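Side-chain contacts in endoglucanase (Thermotoga maritima, PDB 2FVG), which is probably an aminopeptidase of the M42 family, a hydrolase expected to bind two divalent metal ions per subunit: residues G159-G163 and K164-D168; Y319-T322 and K323-I326. One frame throughout, in Å; residues are numbered along the deposited sequence.

Interaction 1 (G159-G163 and K164-D168). With EDO (1,2-ethanediol), chain C.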
ATOM      1  N   GLY A 159      -5.040  -8.125 -18.708  1.00 29.33           N
ATOM      2  CA  GLY A 159      -3.856  -8.089 -17.878  1.00 28.88           C
ATOM      3  C   GLY A 159      -3.521  -6.783 -17.207  1.00 29.25           C
ATOM      4  O   GLY A 159      -2.482  -6.681 -16.585  1.00 32.26           O
ATOM      5  N   ARG A 160      -4.383  -5.783 -17.306  1.00 26.95           N
ATOM      6  CA  ARG A 160      -4.093  -4.503 -16.668  1.00 27.98           C
ATOM      7  C   ARG A 160      -5.255  -4.215 -15.751  1.00 29.74           C
ATOM      8  O   ARG A 160      -6.381  -4.585 -16.072  1.00 31.42           O
ATOM      9  CB  ARG A 160      -3.955  -3.387 -17.715  1.00 26.53           C
ATOM     10  CG  ARG A 160      -2.770  -3.540 -18.656  1.00 23.38           C
ATOM     11  CD  ARG A 160      -1.466  -3.055 -18.031  1.00 22.36           C
ATOM     12  NE  ARG A 160      -0.280  -3.575 -18.725  1.00 20.47           N
ATOM     13  CZ  ARG A 160       0.419  -2.959 -19.674  1.00 25.00           C
ATOM     14  NH1 ARG A 160       0.083  -1.744 -20.108  1.00 28.72           N
ATOM     15  NH2 ARG A 160       1.476  -3.581 -20.197  1.00 27.09           N
ATOM     16  N   ALA A 161      -4.985  -3.577 -14.613  1.00 29.21           N
ATOM     17  CA  ALA A 161      -6.029  -3.224 -13.672  1.00 28.42           C
ATOM     18  C   ALA A 161      -5.899  -1.753 -13.327  1.00 28.29           C
ATOM     19  O   ALA A 161      -4.799  -1.231 -13.229  1.00 31.10           O
ATOM     20  CB  ALA A 161      -5.932  -4.079 -12.437  1.00 27.26           C
ATOM     21  N   VAL A 162      -7.032  -1.089 -13.152  1.00 28.90           N
ATOM     22  CA  VAL A 162      -7.074   0.353 -12.848  1.00 28.63           C
ATOM     23  C   VAL A 162      -7.904   0.533 -11.582  1.00 28.19           C
ATOM     24  O   VAL A 162      -8.962  -0.106 -11.418  1.00 29.16           O
ATOM     25  CB  VAL A 162      -7.748   1.168 -13.990  1.00 27.90           C
ATOM     26  CG1 VAL A 162      -7.692   2.705 -13.700  1.00 30.31           C
ATOM     27  CG2 VAL A 162      -7.096   0.860 -15.328  1.00 30.79           C
ATOM     28  N   GLY A 163      -7.409   1.368 -10.677  1.00 27.68           N
ATOM     29  CA  GLY A 163      -8.103   1.647  -9.427  1.00 26.98           C
ATOM     30  C   GLY A 163      -7.248   2.549  -8.579  1.00 26.51           C
ATOM     31  O   GLY A 163      -6.187   2.975  -9.002  1.00 24.66           O
ATOM     32  N   LYS A 164      -7.704   2.833  -7.368  1.00 25.52           N
ATOM     33  CA  LYS A 164      -6.975   3.715  -6.494  1.00 26.32           C
ATOM     34  C   LYS A 164      -6.225   2.911  -5.449  1.00 25.78           C
ATOM     35  O   LYS A 164      -6.422   1.689  -5.305  1.00 24.18           O
ATOM     36  CB  LYS A 164      -7.935   4.689  -5.800  1.00 25.39           C
ATOM     37  CG  LYS A 164      -8.805   4.003  -4.756  1.00 27.63           C
ATOM     38  CD  LYS A 164      -9.512   4.994  -3.927  1.00 22.81           C
ATOM     39  CE  LYS A 164     -10.372   4.340  -2.866  1.00 26.82           C
ATOM     40  NZ  LYS A 164      -9.618   3.708  -1.763  1.00 20.24           N
ATOM     41  N   ALA A 165      -5.380   3.632  -4.713  1.00 25.41           N
ATOM     42  CA  ALA A 165      -4.591   3.130  -3.589  1.00 24.99           C
ATOM     43  C   ALA A 165      -3.799   1.866  -3.911  1.00 24.85           C
ATOM     44  O   ALA A 165      -3.521   1.089  -3.005  1.00 28.36           O
ATOM     45  CB  ALA A 165      -5.484   2.876  -2.388  1.00 22.49           C
ATOM     46  N   PHE A 166      -3.411   1.668  -5.164  1.00 25.27           N
ATOM     47  CA  PHE A 166      -2.574   0.480  -5.492  1.00 28.13           C
ATOM     48  C   PHE A 166      -1.267   0.575  -4.674  1.00 30.31           C
ATOM     49  O   PHE A 166      -0.637  -0.436  -4.331  1.00 35.24           O
ATOM     50  CB  PHE A 166      -2.310   0.360  -6.986  1.00 25.37           C
ATOM     51  CG  PHE A 166      -3.461  -0.240  -7.786  1.00 24.83           C
ATOM     52  CD1 PHE A 166      -4.396  -1.079  -7.195  1.00 28.61           C
ATOM     53  CD2 PHE A 166      -3.524  -0.044  -9.167  1.00 26.61           C
ATOM     54  CE1 PHE A 166      -5.423  -1.666  -7.959  1.00 27.91           C
ATOM     55  CE2 PHE A 166      -4.544  -0.632  -9.948  1.00 28.16           C
ATOM     56  CZ  PHE A 166      -5.484  -1.448  -9.343  1.00 25.69           C
ATOM     57  N   ASP A 167      -0.876   1.809  -4.383  1.00 31.90           N
ATOM     58  CA  ASP A 167       0.220   2.117  -3.450  1.00 31.84           C
ATOM     59  C   ASP A 167      -0.459   2.386  -2.080  1.00 31.13           C
ATOM     60  O   ASP A 167      -0.994   3.491  -1.865  1.00 27.58           O
ATOM     61  CB  ASP A 167       0.948   3.375  -3.918  1.00 32.88           C
ATOM     62  CG  ASP A 167       1.986   3.873  -2.913  1.00 41.72           C
ATOM     63  OD1 ASP A 167       2.460   3.086  -2.058  1.00 40.31           O
ATOM     64  OD2 ASP A 167       2.331   5.068  -2.993  1.00 36.31           O
ATOM     65  N   ASP A 168      -0.460   1.414  -1.156  1.00 30.95           N
ATOM     66  CA  ASP A 168       0.181   0.095  -1.300  1.00 28.31           C
ATOM     67  C   ASP A 168      -0.799  -1.088  -1.113  1.00 29.40           C
ATOM     68  O   ASP A 168      -0.434  -2.180  -0.622  1.00 30.03           O
ATOM     69  CB  ASP A 168       1.355   0.001  -0.305  1.00 29.75           C
ATOM     70  CG  ASP A 168       2.330  -1.131  -0.622  1.00 31.66           C
ATOM     71  OD1 ASP A 168       2.369  -1.592  -1.791  1.00 31.81           O
ATOM     72  OD2 ASP A 168       3.058  -1.569   0.313  1.00 24.82           O
TER
HETATM   73  C1  EDO C 341      -5.325   6.591  -3.361  1.00 61.37           C
HETATM   74  O1  EDO C 341      -5.966   7.625  -2.621  1.00 70.52           O
HETATM   75  C2  EDO C 341      -4.786   7.191  -4.654  1.00 64.68           C
HETATM   76  O2  EDO C 341      -4.491   6.146  -5.584  1.00 59.59           O
HETATM   77  O   HOH W   1      -3.721   3.496  -7.680  1.00 37.99           O
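The ring of Phe166 folds back on the backbone of the strand that precedes it, so that Ala161 O lies 3.3 Å from Phe166 CE2, at the ring edge and near its plane. This is a strand-to-helix turn of the M42 aminopeptidase catalytic domain: strand 160-163 ends, and helix 166-180 starts after Ala165, its N-cap residue. The return is explained by chi1 of Phe166, -80°, which sets CG anti to the carbonyl carbon and beside the backbone N. Gly163 O stands over one face of the Phe166 ring, 4.0 Å from Phe166 CD2, and Gly163 N approaches Phe166 CE2 at 3.6 Å. Within this stretch the apolar side-chain contact is Ala161 CB to Phe166 CZ, 4.1 Å. Beyond the turn, Ser312 and Ile314 of strand 312-315 and Leu4 and Ser8 of helix 4-9 also touch the ring, which is buried.

No direct hydrogen bond joins strand to helix start. One water does so instead, donating to Gly163 O (2.8 Å) and accepting from Phe166 N (3.1 Å), and so bridges the end of the strand to the first turn of the helix. The side chain of Lys164 turns elsewhere, its NZ forming a salt bridge with Glu64.

Just downstream, Asp167 is predicted to bind both metal ions, and a cis peptide joins it to Asp168, whose OD2 accepts from the backbone N of His61, a predicted metal ligand. A 1,2-ethanediol molecule, probably from the crystallisation liquor, lies between the turn and Pro310 O, to which it is hydrogen-bonded: Ala165 N donates to its O2 at 2.8 Å with an N-H...O angle of 159°.

Interaction 2 (Y319-T322 and K323-I326)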
ATOM      1  N   TYR A 319       2.377  -8.191 -11.073  1.00 23.53           N
ATOM      2  CA  TYR A 319       1.834  -8.551  -9.772  1.00 23.50           C
ATOM      3  C   TYR A 319       2.126 -10.026  -9.410  1.00 24.23           C
ATOM      4  O   TYR A 319       2.546 -10.334  -8.278  1.00 22.69           O
ATOM      5  CB  TYR A 319       0.333  -8.310  -9.770  1.00 23.06           C
ATOM      6  CG  TYR A 319      -0.339  -8.769  -8.503  1.00 23.63           C
ATOM      7  CD1 TYR A 319      -0.810 -10.087  -8.367  1.00 21.04           C
ATOM      8  CD2 TYR A 319      -0.531  -7.885  -7.446  1.00 24.86           C
ATOM      9  CE1 TYR A 319      -1.424 -10.505  -7.193  1.00 20.68           C
ATOM     10  CE2 TYR A 319      -1.141  -8.278  -6.293  1.00 17.86           C
ATOM     11  CZ  TYR A 319      -1.587  -9.572  -6.158  1.00 25.88           C
ATOM     12  OH  TYR A 319      -2.212  -9.916  -4.988  1.00 26.54           O
ATOM     13  N   GLU A 320       1.900 -10.925 -10.368  1.00 24.63           N
ATOM     14  CA  GLU A 320       2.114 -12.353 -10.171  1.00 24.70           C
ATOM     15  C   GLU A 320       3.566 -12.692  -9.944  1.00 24.99           C
ATOM     16  O   GLU A 320       3.883 -13.601  -9.175  1.00 25.75           O
ATOM     17  CB  GLU A 320       1.598 -13.164 -11.366  1.00 27.52           C
ATOM     18  CG  GLU A 320       0.101 -13.339 -11.379  1.00 39.18           C
ATOM     19  CD  GLU A 320      -0.399 -14.093 -10.152  1.00 50.95           C
ATOM     20  OE1 GLU A 320       0.144 -15.188  -9.870  1.00 54.24           O
ATOM     21  OE2 GLU A 320      -1.335 -13.591  -9.476  1.00 51.62           O
ATOM     22  N   ASN A 321       4.446 -11.989 -10.644  1.00 24.95           N
ATOM     23  CA  ASN A 321       5.876 -12.211 -10.500  1.00 23.65           C
ATOM     24  C   ASN A 321       6.422 -11.694  -9.184  1.00 25.28           C
ATOM     25  O   ASN A 321       7.381 -12.258  -8.638  1.00 25.81           O
ATOM     26  CB  ASN A 321       6.608 -11.627 -11.684  1.00 22.47           C
ATOM     27  CG  ASN A 321       6.467 -12.485 -12.889  1.00 23.95           C
ATOM     28  OD1 ASN A 321       6.720 -13.687 -12.827  1.00 26.56           O
ATOM     29  ND2 ASN A 321       6.068 -11.887 -14.000  1.00 23.57           N
ATOM     30  N   THR A 322       5.823 -10.610  -8.696  1.00 20.83           N
ATOM     31  CA  THR A 322       6.158 -10.064  -7.385  1.00 23.61           C
ATOM     32  C   THR A 322       5.788 -11.103  -6.320  1.00 24.54           C
ATOM     33  O   THR A 322       6.603 -11.428  -5.445  1.00 25.78           O
ATOM     34  CB  THR A 322       5.387  -8.785  -7.102  1.00 20.55           C
ATOM     35  OG1 THR A 322       5.610  -7.863  -8.170  1.00 23.86           O
ATOM     36  CG2 THR A 322       5.871  -8.141  -5.779  1.00 24.99           C
ATOM     37  N   LYS A 323       4.565 -11.627  -6.404  1.00 23.59           N
ATOM     38  CA  LYS A 323       4.096 -12.664  -5.498  1.00 21.47           C
ATOM     39  C   LYS A 323       5.005 -13.899  -5.589  1.00 22.87           C
ATOM     40  O   LYS A 323       5.357 -14.484  -4.563  1.00 22.45           O
ATOM     41  CB  LYS A 323       2.651 -13.035  -5.837  1.00 23.52           C
ATOM     42  CG  LYS A 323       2.095 -14.203  -5.027  1.00 29.31           C
ATOM     43  CD  LYS A 323       0.879 -14.857  -5.668  1.00 38.59           C
ATOM     44  CE  LYS A 323       1.266 -15.858  -6.765  1.00 48.52           C
ATOM     45  NZ  LYS A 323       0.075 -16.566  -7.351  1.00 48.54           N
ATOM     46  N   LYS A 324       5.374 -14.318  -6.802  1.00 23.89           N
ATOM     47  CA  LYS A 324       6.267 -15.476  -6.961  1.00 23.69           C
ATOM     48  C   LYS A 324       7.596 -15.232  -6.262  1.00 21.92           C
ATOM     49  O   LYS A 324       8.070 -16.069  -5.525  1.00 23.00           O
ATOM     50  CB  LYS A 324       6.549 -15.791  -8.430  1.00 22.54           C
ATOM     51  CG  LYS A 324       5.493 -16.587  -9.189  1.00 32.24           C
ATOM     52  CD  LYS A 324       6.038 -16.914 -10.586  1.00 28.64           C
ATOM     53  CE  LYS A 324       5.054 -17.673 -11.466  1.00 44.67           C
ATOM     54  NZ  LYS A 324       3.882 -16.848 -11.857  1.00 49.15           N
ATOM     55  N   LEU A 325       8.196 -14.075  -6.510  1.00 22.42           N
ATOM     56  CA  LEU A 325       9.481 -13.699  -5.916  1.00 24.26           C
ATOM     57  C   LEU A 325       9.464 -13.665  -4.384  1.00 23.64           C
ATOM     58  O   LEU A 325      10.378 -14.164  -3.751  1.00 24.86           O
ATOM     59  CB  LEU A 325       9.963 -12.351  -6.477  1.00 24.32           C
ATOM     60  CG  LEU A 325      11.360 -11.859  -6.106  1.00 24.27           C
ATOM     61  CD1 LEU A 325      12.438 -12.918  -6.418  1.00 21.54           C
ATOM     62  CD2 LEU A 325      11.661 -10.551  -6.813  1.00 24.02           C
ATOM     63  N   ILE A 326       8.439 -13.066  -3.796  1.00 22.90           N
ATOM     64  CA  ILE A 326       8.310 -13.014  -2.349  1.00 22.66           C
ATOM     65  C   ILE A 326       8.177 -14.447  -1.798  1.00 24.60           C
ATOM     66  O   ILE A 326       8.790 -14.787  -0.795  1.00 28.40           O
ATOM     67  CB  ILE A 326       7.049 -12.197  -1.909  1.00 23.54           C
ATOM     68  CG1 ILE A 326       7.130 -10.711  -2.316  1.00 26.46           C
ATOM     69  CG2 ILE A 326       6.830 -12.297  -0.409  1.00 19.55           C
ATOM     70  CD1 ILE A 326       8.395 -10.006  -1.851  1.00 33.88           C
TER
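Lys323 and Glu320 form an i to i+3 salt bridge along the alpha-helix 316-332, their side chains lying side by side and pointing the same way. Lys323 CB starts over the preceding turn, 3.6 Å from Tyr319 O and equally near Glu320 O. With CG anti to the backbone N (chi1 175°), the chain leaves alongside helix 166-180, where the side chain touches Val174, Asp177 and Val178. A bend at chi3, 82°, then turns the end toward the carboxylate: Lys323 CE comes 3.4 Å from Glu320 OE1, and Lys323 NZ donates to the same oxygen at 2.9 Å, using its syn lone pair. Glu320 bends too, at chi2, and its OE2 lies at the edge of the Tyr319 ring. With an alanine here in place of Glu320 the carboxylate is gone, and Lys323 NZ is likely to lose its salt-bridge mate, its bent end set free to turn.

Lys324 is a second, looser positive neighbour, its NZ 4.5 Å from Glu320 OE1, beyond salt-bridge range; its CG packs 3.4 Å from Glu320 O. On the buried side, Thr322 OG1 is hydrogen-bonded to Asp318 O and Thr302 OG1, while Thr322 O accepts from Ile326 N at 3.0 Å, the N-H...O angle being 167°.

Interaction 1 precedes interaction 2 along the chain; their centres are 15 Å apart and their nearest atoms about 8 Å, so they do not touch. Two elements connect them. Strand 160-163 pairs antiparallel with strand 312-315 in the mixed sheet, and strand 312-315 leads straight into helix 316-332, which carries interaction 2. Helix 166-180, begun in interaction 1, runs beside that same helix: Tyr319 OH is hydrogen-bonded to Ser173 OG and Asp177 OD2. Interaction 1 holds the predicted metal ligand Asp167, whereas interaction 2 lies farther out, with the side chain of Thr322 about 9 Å from that of Glu220, another predicted ligand. Sheet pairing and helix packing thus tie helix 316-332 to the turn that carries the predicted metal ligand.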